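Local coordinates for SusD superfamily protein (Parabacteroides distasonis, PDB 3OTN) that probably binds carbohydrate or another nutrient at the outer membrane of the bacterium, at residues E17-L22 and Q98-F103; P38-N43 and Y278-G283; E148-R153 and A472-T477; Y360-L365 and D412-D417. All blocks are in the same frame, centred on the assembly; numbering follows the deposited sequence.

Interaction 1. Residues E17-L22 and Q98-F103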
loop_
_atom_site.group_PDB
_atom_site.type_symbol
_atom_site.label_atom_id
_atom_site.label_comp_id
_atom_site.label_asym_id
_atom_site.label_seq_id
_atom_site.Cartn_x
_atom_site.Cartn_y
_atom_site.Cartn_z
ATOM N N GLU A 17 13.892 -3.239 -28.394
ATOM C CA GLU A 17 13.879 -4.347 -27.449
ATOM C C GLU A 17 14.803 -4.084 -26.253
ATOM O O GLU A 17 14.446 -4.392 -25.129
ATOM C CB GLU A 17 14.255 -5.673 -28.135
ATOM C CG GLU A 17 13.264 -6.181 -29.161
ATOM C CD GLU A 17 13.874 -7.281 -30.022
ATOM O OE1 GLU A 17 14.670 -6.948 -30.928
ATOM O OE2 GLU A 17 13.578 -8.462 -29.758
ATOM N N SER A 18 15.968 -3.519 -26.518
ATOM C CA SER A 18 16.971 -3.254 -25.468
ATOM C C SER A 18 16.463 -2.189 -24.478
ATOM O O SER A 18 16.513 -2.398 -23.270
ATOM C CB SER A 18 18.298 -2.862 -26.085
ATOM O OG SER A 18 19.240 -2.585 -25.075
ATOM N N ALA A 19 15.936 -1.092 -25.018
ATOM C CA ALA A 19 15.311 -0.019 -24.229
ATOM C C ALA A 19 14.110 -0.516 -23.422
ATOM O O ALA A 19 13.956 -0.171 -22.278
ATOM C CB ALA A 19 14.877 1.153 -25.185
ATOM N N LEU A 20 13.254 -1.347 -24.023
ATOM C CA LEU A 20 12.108 -1.914 -23.302
ATOM C C LEU A 20 12.550 -2.811 -22.123
ATOM O O LEU A 20 11.960 -2.743 -21.013
ATOM C CB LEU A 20 11.190 -2.673 -24.277
ATOM C CG LEU A 20 9.918 -3.329 -23.749
ATOM C CD1 LEU A 20 9.036 -2.349 -22.971
ATOM C CD2 LEU A 20 9.122 -3.912 -24.927
ATOM N N ALA A 21 13.582 -3.626 -22.363
ATOM C CA ALA A 21 14.135 -4.497 -21.329
ATOM C C ALA A 21 14.706 -3.675 -20.159
ATOM O O ALA A 21 14.435 -3.977 -18.986
ATOM C CB ALA A 21 15.200 -5.472 -21.925
ATOM N N LEU A 22 15.449 -2.626 -20.462
ATOM C CA LEU A 22 15.949 -1.706 -19.413
ATOM C C LEU A 22 14.788 -1.112 -18.624
ATOM O O LEU A 22 14.816 -1.094 -17.393
ATOM C CB LEU A 22 16.755 -0.556 -20.027
ATOM C CG LEU A 22 18.139 -0.889 -20.551
ATOM C CD1 LEU A 22 18.575 0.240 -21.511
ATOM C CD2 LEU A 22 19.134 -1.108 -19.367
ATOM N N GLN A 98 20.706 5.530 -16.759
ATOM C CA GLN A 98 22.020 5.803 -17.377
ATOM C C GLN A 98 22.043 5.248 -18.792
ATOM O O GLN A 98 22.386 5.961 -19.723
ATOM C CB GLN A 98 23.157 5.184 -16.586
ATOM C CG GLN A 98 24.544 5.492 -17.165
ATOM C CD GLN A 98 25.645 4.593 -16.632
ATOM O OE1 GLN A 98 25.632 3.375 -16.838
ATOM N NE2 GLN A 98 26.632 5.196 -15.994
ATOM N N LYS A 99 21.601 3.999 -18.963
ATOM C CA LYS A 99 21.624 3.375 -20.289
ATOM C C LYS A 99 20.599 3.980 -21.263
ATOM O O LYS A 99 20.919 4.214 -22.447
ATOM C CB LYS A 99 21.524 1.852 -20.210
ATOM C CG LYS A 99 22.698 1.145 -19.444
ATOM C CD LYS A 99 24.022 1.335 -20.176
ATOM C CE LYS A 99 25.159 0.427 -19.660
ATOM N NZ LYS A 99 26.456 1.122 -19.934
ATOM N N LEU A 100 19.396 4.279 -20.783
ATOM C CA LEU A 100 18.377 4.942 -21.632
ATOM C C LEU A 100 18.849 6.281 -22.222
ATOM O O LEU A 100 18.489 6.624 -23.356
ATOM C CB LEU A 100 17.041 5.105 -20.906
ATOM C CG LEU A 100 16.276 3.777 -20.736
ATOM C CD1 LEU A 100 15.164 3.905 -19.674
ATOM C CD2 LEU A 100 15.699 3.278 -22.080
ATOM N N GLY A 101 19.658 7.024 -21.461
ATOM C CA GLY A 101 20.230 8.290 -21.909
ATOM C C GLY A 101 21.290 8.164 -22.983
ATOM O O GLY A 101 21.637 9.153 -23.600
ATOM N N GLU A 102 21.808 6.959 -23.201
ATOM C CA GLU A 102 22.823 6.688 -24.215
ATOM C C GLU A 102 22.248 6.226 -25.549
ATOM O O GLU A 102 23.014 6.011 -26.487
ATOM C CB GLU A 102 23.790 5.616 -23.699
ATOM C CG GLU A 102 24.541 6.033 -22.434
ATOM C CD GLU A 102 25.363 4.900 -21.824
ATOM O OE1 GLU A 102 25.237 3.756 -22.303
ATOM O OE2 GLU A 102 26.146 5.161 -20.874
ATOM N N PHE A 103 20.924 6.042 -25.637
ATOM C CA PHE A 103 20.258 5.729 -26.917
ATOM C C PHE A 103 20.201 6.998 -27.766
ATOM O O PHE A 103 19.633 8.000 -27.325
ATOM C CB PHE A 103 18.828 5.219 -26.684
ATOM C CG PHE A 103 18.763 3.789 -26.282
ATOM C CD1 PHE A 103 19.013 3.420 -24.983
ATOM C CD2 PHE A 103 18.473 2.800 -27.202
ATOM C CE1 PHE A 103 18.960 2.088 -24.595
ATOM C CE2 PHE A 103 18.435 1.461 -26.815
ATOM C CZ PHE A 103 18.681 1.110 -25.504
#

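Interaction 2. Residues P38-N43 and Y278-G283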
loop_
_atom_site.group_PDB
_atom_site.type_symbol
_atom_site.label_atom_id
_atom_site.label_comp_id
_atom_site.label_asym_id
_atom_site.label_seq_id
_atom_site.Cartn_x
_atom_site.Cartn_y
_atom_site.Cartn_z
ATOM N N PRO A 38 10.531 -15.324 4.335
ATOM C CA PRO A 38 10.811 -16.550 5.134
ATOM C C PRO A 38 9.950 -16.610 6.358
ATOM O O PRO A 38 9.748 -15.592 6.994
ATOM C CB PRO A 38 12.266 -16.369 5.537
ATOM C CG PRO A 38 12.845 -15.626 4.442
ATOM C CD PRO A 38 11.768 -14.645 3.956
ATOM N N GLY A 39 9.444 -17.795 6.682
ATOM C CA GLY A 39 8.503 -17.964 7.767
ATOM C C GLY A 39 7.240 -18.574 7.195
ATOM O O GLY A 39 7.164 -18.780 5.991
ATOM N N TRP A 40 6.239 -18.811 8.033
ATOM C CA TRP A 40 5.001 -19.389 7.556
ATOM C C TRP A 40 3.989 -18.302 7.482
ATOM O O TRP A 40 3.701 -17.636 8.482
ATOM C CB TRP A 40 4.475 -20.473 8.493
ATOM C CG TRP A 40 3.375 -21.341 7.901
ATOM C CD1 TRP A 40 3.396 -22.093 6.728
ATOM C CD2 TRP A 40 2.092 -21.540 8.475
ATOM N NE1 TRP A 40 2.187 -22.736 6.562
ATOM C CE2 TRP A 40 1.370 -22.415 7.620
ATOM C CE3 TRP A 40 1.475 -21.059 9.628
ATOM C CZ2 TRP A 40 0.060 -22.810 7.900
ATOM C CZ3 TRP A 40 0.192 -21.436 9.905
ATOM C CH2 TRP A 40 -0.509 -22.312 9.052
ATOM N N GLY A 41 3.435 -18.121 6.291
ATOM C CA GLY A 41 2.468 -17.063 6.098
ATOM C C GLY A 41 3.056 -15.687 6.333
ATOM O O GLY A 41 2.361 -14.819 6.768
ATOM N N CYS A 42 4.337 -15.493 6.025
ATOM C CA CYS A 42 4.999 -14.172 6.167
ATOM C C CYS A 42 5.044 -13.501 4.791
ATOM O O CYS A 42 5.364 -14.122 3.785
ATOM C CB CYS A 42 6.430 -14.334 6.712
ATOM S SG CYS A 42 6.455 -14.931 8.427
ATOM N N ASN A 43 4.742 -12.225 4.763
ATOM C CA ASN A 43 4.640 -11.465 3.513
ATOM C C ASN A 43 4.942 -10.050 3.868
ATOM O O ASN A 43 4.580 -9.619 4.966
ATOM C CB ASN A 43 3.228 -11.622 2.939
ATOM C CG ASN A 43 3.038 -10.914 1.573
ATOM O OD1 ASN A 43 3.141 -9.702 1.475
ATOM N ND2 ASN A 43 2.761 -11.697 0.516
ATOM N N TYR A 278 -5.911 -24.720 -1.100
ATOM C CA TYR A 278 -4.499 -24.615 -0.738
ATOM C C TYR A 278 -4.104 -25.740 0.221
ATOM O O TYR A 278 -4.942 -26.226 0.983
ATOM C CB TYR A 278 -4.223 -23.277 -0.077
ATOM C CG TYR A 278 -4.399 -22.094 -0.997
ATOM C CD1 TYR A 278 -3.403 -21.750 -1.913
ATOM C CD2 TYR A 278 -5.549 -21.305 -0.946
ATOM C CE1 TYR A 278 -3.564 -20.666 -2.788
ATOM C CE2 TYR A 278 -5.717 -20.205 -1.801
ATOM C CZ TYR A 278 -4.721 -19.886 -2.725
ATOM O OH TYR A 278 -4.883 -18.776 -3.566
ATOM N N ASP A 279 -2.838 -26.145 0.210
ATOM C CA ASP A 279 -2.425 -27.181 1.167
ATOM C C ASP A 279 -2.534 -26.727 2.635
ATOM O O ASP A 279 -2.773 -27.560 3.517
ATOM C CB ASP A 279 -1.059 -27.806 0.836
ATOM C CG ASP A 279 0.056 -26.809 0.762
ATOM O OD1 ASP A 279 -0.172 -25.607 0.976
ATOM O OD2 ASP A 279 1.192 -27.243 0.492
ATOM N N LEU A 280 -2.400 -25.417 2.882
ATOM C CA LEU A 280 -2.590 -24.827 4.216
ATOM C C LEU A 280 -3.008 -23.364 4.137
ATOM O O LEU A 280 -2.498 -22.604 3.306
ATOM C CB LEU A 280 -1.300 -24.919 5.042
ATOM C CG LEU A 280 -1.016 -26.288 5.732
ATOM C CD1 LEU A 280 0.239 -26.224 6.609
ATOM C CD2 LEU A 280 -2.217 -26.822 6.579
ATOM N N GLU A 281 -3.942 -22.982 5.006
ATOM C CA GLU A 281 -4.319 -21.602 5.180
ATOM C C GLU A 281 -3.478 -21.046 6.325
ATOM O O GLU A 281 -3.268 -21.734 7.313
ATOM C CB GLU A 281 -5.794 -21.509 5.542
ATOM C CG GLU A 281 -6.713 -22.115 4.507
ATOM C CD GLU A 281 -7.062 -23.590 4.730
ATOM O OE1 GLU A 281 -6.880 -24.134 5.852
ATOM O OE2 GLU A 281 -7.587 -24.196 3.778
ATOM N N TYR A 282 -3.008 -19.809 6.178
ATOM C CA TYR A 282 -2.031 -19.239 7.073
ATOM C C TYR A 282 -2.632 -18.548 8.271
ATOM O O TYR A 282 -2.103 -18.682 9.366
ATOM C CB TYR A 282 -1.174 -18.213 6.342
ATOM C CG TYR A 282 -0.328 -18.761 5.216
ATOM C CD1 TYR A 282 0.423 -19.921 5.376
ATOM C CD2 TYR A 282 -0.208 -18.073 4.015
ATOM C CE1 TYR A 282 1.223 -20.410 4.354
ATOM C CE2 TYR A 282 0.615 -18.555 2.980
ATOM C CZ TYR A 282 1.318 -19.721 3.165
ATOM O OH TYR A 282 2.126 -20.212 2.170
ATOM N N GLY A 283 -3.678 -17.744 8.053
ATOM C CA GLY A 283 -4.264 -16.997 9.152
ATOM C C GLY A 283 -3.329 -15.956 9.757
ATOM O O GLY A 283 -3.421 -15.710 10.953
#

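Interaction 3. Residues E148-R153 and A472-T477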
loop_
_atom_site.group_PDB
_atom_site.type_symbol
_atom_site.label_atom_id
_atom_site.label_comp_id
_atom_site.label_asym_id
_atom_site.label_seq_id
_atom_site.Cartn_x
_atom_site.Cartn_y
_atom_site.Cartn_z
ATOM N N GLU A 148 32.191 5.967 -2.375
ATOM C CA GLU A 148 32.372 5.099 -1.202
ATOM C C GLU A 148 31.076 4.310 -1.000
ATOM O O GLU A 148 30.000 4.899 -0.901
ATOM C CB GLU A 148 32.746 5.933 0.053
ATOM C CG GLU A 148 32.820 5.146 1.398
ATOM C CD GLU A 148 33.686 3.872 1.342
ATOM O OE1 GLU A 148 34.904 3.978 1.063
ATOM O OE2 GLU A 148 33.150 2.762 1.594
ATOM N N LEU A 149 31.189 2.984 -0.972
ATOM C CA LEU A 149 30.020 2.111 -0.892
ATOM C C LEU A 149 29.424 2.007 0.519
ATOM O O LEU A 149 28.243 1.663 0.649
ATOM C CB LEU A 149 30.324 0.726 -1.502
ATOM C CG LEU A 149 30.631 0.810 -3.025
ATOM C CD1 LEU A 149 31.063 -0.549 -3.609
ATOM C CD2 LEU A 149 29.470 1.388 -3.853
ATOM N N GLN A 150 30.214 2.354 1.545
ATOM C CA GLN A 150 29.729 2.534 2.920
ATOM C C GLN A 150 28.992 3.885 3.028
ATOM O O GLN A 150 29.414 4.788 3.722
ATOM C CB GLN A 150 30.883 2.425 3.945
ATOM C CG GLN A 150 31.661 1.088 3.879
ATOM C CD GLN A 150 30.991 -0.051 4.635
ATOM O OE1 GLN A 150 31.189 -0.174 5.830
ATOM N NE2 GLN A 150 30.216 -0.888 3.938
ATOM N N VAL A 151 27.846 3.985 2.349
ATOM C CA VAL A 151 27.032 5.219 2.329
ATOM C C VAL A 151 26.442 5.530 3.711
ATOM O O VAL A 151 26.431 4.671 4.583
ATOM C CB VAL A 151 25.885 5.080 1.309
ATOM C CG1 VAL A 151 26.466 4.943 -0.114
ATOM C CG2 VAL A 151 25.001 3.835 1.618
ATOM N N SER A 152 25.952 6.756 3.881
ATOM C CA SER A 152 25.274 7.198 5.081
ATOM C C SER A 152 23.833 7.504 4.745
ATOM O O SER A 152 23.491 7.724 3.589
ATOM C CB SER A 152 25.953 8.453 5.605
ATOM O OG SER A 152 27.308 8.146 5.880
ATOM N N ARG A 153 22.996 7.518 5.768
ATOM C CA ARG A 153 21.593 7.852 5.609
ATOM C C ARG A 153 21.493 9.369 5.434
ATOM O O ARG A 153 22.109 10.109 6.178
ATOM C CB ARG A 153 20.785 7.411 6.836
ATOM C CG ARG A 153 20.913 5.919 7.150
ATOM C CD ARG A 153 20.375 5.623 8.539
ATOM N NE ARG A 153 18.965 5.902 8.607
ATOM C CZ ARG A 153 18.249 6.158 9.704
ATOM N NH1 ARG A 153 18.783 6.237 10.911
ATOM N NH2 ARG A 153 16.954 6.388 9.566
ATOM N N ALA A 472 26.759 -4.850 7.872
ATOM C CA ALA A 472 27.422 -4.710 6.553
ATOM C C ALA A 472 28.024 -3.301 6.345
ATOM O O ALA A 472 29.015 -3.146 5.662
ATOM C CB ALA A 472 26.418 -4.969 5.434
ATOM N N ASN A 473 27.358 -2.302 6.919
ATOM C CA ASN A 473 27.672 -0.895 6.735
ATOM C C ASN A 473 27.454 -0.154 8.055
ATOM O O ASN A 473 26.368 0.390 8.291
ATOM C CB ASN A 473 26.794 -0.294 5.630
ATOM C CG ASN A 473 27.142 1.148 5.337
ATOM O OD1 ASN A 473 28.093 1.672 5.904
ATOM N ND2 ASN A 473 26.360 1.805 4.464
ATOM N N PRO A 474 28.485 -0.111 8.910
ATOM C CA PRO A 474 28.350 0.650 10.135
ATOM C C PRO A 474 28.246 2.166 9.949
ATOM O O PRO A 474 28.087 2.835 10.957
ATOM C CB PRO A 474 29.628 0.309 10.927
ATOM C CG PRO A 474 30.529 -0.311 9.988
ATOM C CD PRO A 474 29.736 -0.882 8.879
ATOM N N ASN A 475 28.373 2.703 8.726
ATOM C CA ASN A 475 28.018 4.119 8.483
ATOM C C ASN A 475 26.513 4.410 8.501
ATOM O O ASN A 475 26.131 5.566 8.456
ATOM C CB ASN A 475 28.655 4.690 7.189
ATOM C CG ASN A 475 30.135 5.021 7.359
ATOM O OD1 ASN A 475 30.596 5.239 8.465
ATOM N ND2 ASN A 475 30.877 5.043 6.265
ATOM N N LEU A 476 25.667 3.378 8.526
ATOM C CA LEU A 476 24.230 3.563 8.749
ATOM C C LEU A 476 23.927 3.744 10.230
ATOM O O LEU A 476 24.153 2.852 11.048
ATOM C CB LEU A 476 23.415 2.387 8.211
ATOM C CG LEU A 476 23.560 1.983 6.745
ATOM C CD1 LEU A 476 22.750 0.707 6.467
ATOM C CD2 LEU A 476 23.116 3.138 5.784
ATOM N N THR A 477 23.398 4.899 10.587
ATOM C CA THR A 477 22.842 5.100 11.938
ATOM C C THR A 477 21.533 4.293 12.105
ATOM O O THR A 477 21.024 3.690 11.140
ATOM C CB THR A 477 22.566 6.591 12.214
ATOM O OG1 THR A 477 21.610 7.080 11.259
ATOM C CG2 THR A 477 23.874 7.410 12.117
HETATM O O HOH W 1 27.783 8.238 8.678
HETATM O O HOH W 2 23.988 6.869 8.487
#

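Interaction 4. Residues Y360-L365 and D412-D417. With EDO (1,2-ethanediol), chain S.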
loop_
_atom_site.group_PDB
_atom_site.type_symbol
_atom_site.label_atom_id
_atom_site.label_comp_id
_atom_site.label_asym_id
_atom_site.label_seq_id
_atom_site.Cartn_x
_atom_site.Cartn_y
_atom_site.Cartn_z
ATOM N N TYR A 360 -8.568 4.310 -7.534
ATOM C CA TYR A 360 -9.293 5.582 -7.605
ATOM C C TYR A 360 -9.937 6.019 -6.307
ATOM O O TYR A 360 -9.926 7.227 -5.987
ATOM C CB TYR A 360 -10.342 5.470 -8.702
ATOM C CG TYR A 360 -10.988 6.741 -9.188
ATOM C CD1 TYR A 360 -10.233 7.844 -9.535
ATOM C CD2 TYR A 360 -12.350 6.775 -9.425
ATOM C CE1 TYR A 360 -10.834 8.966 -10.055
ATOM C CE2 TYR A 360 -12.961 7.889 -9.944
ATOM C CZ TYR A 360 -12.202 8.974 -10.259
ATOM O OH TYR A 360 -12.807 10.077 -10.756
ATOM N N THR A 361 -10.479 5.080 -5.532
ATOM C CA THR A 361 -11.083 5.474 -4.220
ATOM C C THR A 361 -10.099 6.229 -3.314
ATOM O O THR A 361 -10.452 7.260 -2.729
ATOM C CB THR A 361 -11.727 4.296 -3.462
ATOM O OG1 THR A 361 -12.824 3.788 -4.218
ATOM C CG2 THR A 361 -12.247 4.734 -2.062
ATOM N N ASP A 362 -8.862 5.740 -3.245
ATOM C CA ASP A 362 -7.776 6.359 -2.479
ATOM C C ASP A 362 -7.504 7.763 -3.017
ATOM O O ASP A 362 -7.416 8.710 -2.256
ATOM C CB ASP A 362 -6.520 5.489 -2.625
ATOM C CG ASP A 362 -5.360 5.869 -1.684
ATOM O OD1 ASP A 362 -5.423 6.825 -0.851
ATOM O OD2 ASP A 362 -4.338 5.133 -1.792
ATOM N N VAL A 363 -7.460 7.895 -4.336
ATOM C CA VAL A 363 -7.168 9.190 -4.949
ATOM C C VAL A 363 -8.288 10.199 -4.628
ATOM O O VAL A 363 -7.991 11.338 -4.321
ATOM C CB VAL A 363 -6.925 9.101 -6.446
ATOM C CG1 VAL A 363 -6.744 10.523 -7.046
ATOM C CG2 VAL A 363 -5.698 8.239 -6.733
ATOM N N LEU A 364 -9.548 9.782 -4.727
ATOM C CA LEU A 364 -10.684 10.636 -4.354
ATOM C C LEU A 364 -10.600 11.129 -2.883
ATOM O O LEU A 364 -10.777 12.326 -2.590
ATOM C CB LEU A 364 -12.001 9.891 -4.558
ATOM C CG LEU A 364 -12.403 9.457 -5.977
ATOM C CD1 LEU A 364 -13.849 8.972 -6.021
ATOM C CD2 LEU A 364 -12.185 10.602 -6.950
ATOM N N LEU A 365 -10.304 10.218 -1.968
ATOM C CA LEU A 365 -10.198 10.604 -0.561
ATOM C C LEU A 365 -8.943 11.467 -0.329
ATOM O O LEU A 365 -8.974 12.350 0.503
ATOM C CB LEU A 365 -10.201 9.370 0.329
ATOM C CG LEU A 365 -11.548 8.633 0.350
ATOM C CD1 LEU A 365 -11.361 7.249 0.983
ATOM C CD2 LEU A 365 -12.567 9.452 1.147
ATOM N N ASP A 412 -12.287 8.763 8.375
ATOM C CA ASP A 412 -13.123 7.601 8.659
ATOM C C ASP A 412 -13.275 6.716 7.414
ATOM O O ASP A 412 -13.069 5.475 7.468
ATOM C CB ASP A 412 -14.514 7.995 9.164
ATOM C CG ASP A 412 -14.566 8.279 10.681
ATOM O OD1 ASP A 412 -13.527 8.304 11.393
ATOM O OD2 ASP A 412 -15.693 8.490 11.165
ATOM N N GLN A 413 -13.629 7.335 6.290
ATOM C CA GLN A 413 -13.802 6.567 5.073
ATOM C C GLN A 413 -12.496 5.947 4.572
ATOM O O GLN A 413 -12.533 4.891 3.960
ATOM C CB GLN A 413 -14.532 7.357 3.978
ATOM C CG GLN A 413 -15.934 7.805 4.383
ATOM C CD GLN A 413 -16.770 6.676 4.954
ATOM O OE1 GLN A 413 -16.700 5.552 4.470
ATOM N NE2 GLN A 413 -17.554 6.964 5.984
ATOM N N ARG A 414 -11.354 6.569 4.867
ATOM C CA ARG A 414 -10.081 5.961 4.574
ATOM C C ARG A 414 -9.907 4.673 5.392
ATOM O O ARG A 414 -9.481 3.652 4.848
ATOM C CB ARG A 414 -8.928 6.922 4.823
ATOM C CG ARG A 414 -8.871 8.065 3.786
ATOM C CD ARG A 414 -7.598 8.909 3.968
ATOM N NE ARG A 414 -6.453 8.100 3.589
ATOM C CZ ARG A 414 -6.083 7.842 2.349
ATOM N NH1 ARG A 414 -6.697 8.401 1.314
ATOM N NH2 ARG A 414 -5.055 7.042 2.135
ATOM N N TYR A 415 -10.196 4.733 6.695
ATOM C CA TYR A 415 -10.089 3.553 7.536
ATOM C C TYR A 415 -11.071 2.471 7.047
ATOM O O TYR A 415 -10.694 1.317 6.838
ATOM C CB TYR A 415 -10.401 3.858 9.002
ATOM C CG TYR A 415 -9.221 4.387 9.819
ATOM C CD1 TYR A 415 -8.680 5.652 9.580
ATOM C CD2 TYR A 415 -8.694 3.643 10.868
ATOM C CE1 TYR A 415 -7.635 6.162 10.363
ATOM C CE2 TYR A 415 -7.659 4.134 11.642
ATOM C CZ TYR A 415 -7.142 5.383 11.405
ATOM O OH TYR A 415 -6.108 5.822 12.179
ATOM N N PHE A 416 -12.321 2.865 6.858
ATOM C CA PHE A 416 -13.370 1.908 6.567
ATOM C C PHE A 416 -13.308 1.324 5.166
ATOM O O PHE A 416 -13.582 0.125 5.007
ATOM C CB PHE A 416 -14.744 2.478 6.840
ATOM C CG PHE A 416 -14.980 2.867 8.314
ATOM C CD1 PHE A 416 -14.634 2.002 9.362
ATOM C CD2 PHE A 416 -15.586 4.060 8.625
ATOM C CE1 PHE A 416 -14.875 2.370 10.703
ATOM C CE2 PHE A 416 -15.834 4.431 9.959
ATOM C CZ PHE A 416 -15.477 3.575 10.987
ATOM N N ASP A 417 -13.006 2.150 4.170
ATOM C CA ASP A 417 -13.013 1.723 2.770
ATOM C C ASP A 417 -11.692 1.119 2.319
ATOM O O ASP A 417 -11.682 0.175 1.510
ATOM C CB ASP A 417 -13.386 2.878 1.826
ATOM C CG ASP A 417 -14.385 2.464 0.769
ATOM O OD1 ASP A 417 -15.468 2.024 1.201
ATOM O OD2 ASP A 417 -14.091 2.548 -0.457
HETATM C C1 EDO S . -16.150 12.537 -8.813
HETATM O O1 EDO S . -17.294 13.168 -8.226
HETATM C C2 EDO S . -16.222 11.033 -8.586
HETATM O O2 EDO S . -15.607 10.357 -9.690
#

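Interaction 1. Residues E17-L22 and Q98-F103
K99 meets L22 with the root of its side chain: CB lies 3.6 Å from L22 CD1, and CD2 of the same leucine is also close. Beyond CB the lysine bends at chi2 (-65°) and leads away from helix 15-25. L100 comes next and sends its end toward the first helix. Its CD2 rests 3.9 Å from A19 CB and 4.2 Å from L22 CD1, so that one methyl of L100 touches A19 and L22, which are three residues, about one turn, apart on helix 15-25. A type I beta turn from L100 to F103 then carries the chain round and brings the phenyl ring back to the helix; within it E102 OE1 forms a long salt bridge with K99 NZ. F103 is met on a face and at its edge. A19 CB lies over one face, displaced toward the rim, in a CH-pi contact 4.1 Å from the ring centroid and 24° off the normal. L22 CD1 approaches tip to tip, 3.6 Å from F103 CE1 and near the ring plane, and S18 OG also lies at the edge, 3.8 Å from CZ. The contact is thus apolar and joins the N-terminal helix 15-25 to the end of helix 79-100, in the helical, TPR-related part of the SusD fold. Helix 108-133 packs alongside, with Y114 touching A19, and M115 and V118 touching L100.

Interaction 2. Residues P38-N43 and Y278-G283
W40 lays its indole against Y282, L280 and the carbonyl of E281. CG stands anti to the backbone N (chi1 -166°), and from CB outward the first meeting is at CG, 4.1 Å from Y282 CD1. The pyrrole part then takes the edge of the tyrosine on its face: CD1 and NE1 both lie near Y282 CE1, NE1 at 3.3 Å, and CE2 is 3.5 Å from Y282 CD1. The pair is T-shaped, with the five-membered ring and phenol centroids 4.7 Å apart and planes at 88°. W40 belongs to the turn of a beta-hairpin formed by strands 36-37 and 42-43, and Y282 to the long loop between strands 249-253 and 286-287, so the contact links two family regions of the SusD chain. Farther out, CZ2 reaches L280 CD1 at 3.7 Å, while L280 CB lies at the indole edge. CH2, at the tip, comes 3.3 Å from E281 O, CZ3 approaches Y282 O, and Y282 CA sits over the six-membered ring in a CH-pi contact. G41 also meets the phenol ring, its CA over one face, 3.5 Å from the Y282 centroid and 17° off its normal. With no side chain, G41 can rest this closely on the ring, and its carbonyl O accepts from S284 OG.

Interaction 3. Residues E148-R153 and A472-T477
N473 grips V151 from just past the end of helix 467-472, at the start of a type I beta turn, N473 to L476, that also contains an Asx turn. The contact joins the loop between helices 108-133 and 156-172 to the chain near the C terminus. Around N473 it is tight. This residue is buried; its CG is anti to the backbone N (chi1 -176°), and ND2 donates to V151 O at 2.9 Å, somewhat tilted out of the amide plane. Its OD1 takes the backbone N of N475 at 3.0 Å, from above the carbonyl plane, closing the Asx turn. One amide therefore holds both its own turn and the facing loop. Q150, at the centre of an inverse gamma turn, is tied at both ends: its O accepts from N475 ND2 at 2.9 Å, nearly straight (169°), and its NE2 donates to A472 O at 3.1 Å. The Q150 and N473 side chains slide past each other in opposite directions.

The outer side is looser and wetter. S152 OG stays 3.8 Å from N475 O, and one water bridges them. A second water accepts from both R153 N and T477 N. R153 makes a second firm point at the far end: CG packs 3.8 Å from L476 CD2, NH2 donates to N479 OD1 and NE to D135 O, while NH1 donates to T477 OG1 at 3.0 Å, with the hydroxyl oxygen tilted 25° from the guanidinium plane.

Interaction 4. Residues Y360-L365 and D412-D417
The guanidinium of R414 meets D362 at its edge. NH1 and NH2 both donate to D362 OD1, at 3.0 Å each, in an end-on salt bridge that leaves OD1 close to the guanidinium plane. NH1 approaches nearly along the C-O bond direction, whereas NH2 comes from above the carboxylate, 36° out of its plane; the two planes are 47° apart. D362 O also lies at the guanidinium edge. The second flat group, the Y360 ring, has CD2 of L364 over one face, and its hydroxyl shares a hydrogen bond of 3.0 Å with O2 of a 1,2-ethanediol probably taken up from the crystallisation liquor. Helices 360-375 and 403-418 run antiparallel here (167°), their local axes 10.5 Å apart. L365 points toward the other helix, with CD1 3.8 Å from R414 CG and CD2 near Q413 CB, while T361 CG2 sits 3.3 Å from D417 OD2. R414 NE also pairs with D427 and D362 OD2 with K423; D417, which meets T361 through that methyl here, finds charged partners in R301 and R392. Buried acids with basic partners of this kind, here within the RagB/SusD region, are probably ionised.

From the N terminus, interaction 1 opens first and closes at 98-103, bringing helix 15-25 to the end of helix 79-100. Interaction 2 opens at 38-43, while that loop is still open, and closes only at 278-283, so the two cross. Interaction 3 opens at 148-153, before interaction 2 has closed, and crosses it too; it ends near the C terminus at 472-477. Interaction 4 is a short loop lying wholly within the span of interaction 3, on the opposite side of the chain's centre. Interactions 2 and 3 join the N-terminal and C-terminal family regions; interaction 1 stays in the N-terminal and interaction 4 in the C-terminal one. All four are separate, with the nearest pair's atoms about 13 Å apart (interactions 1 and 3).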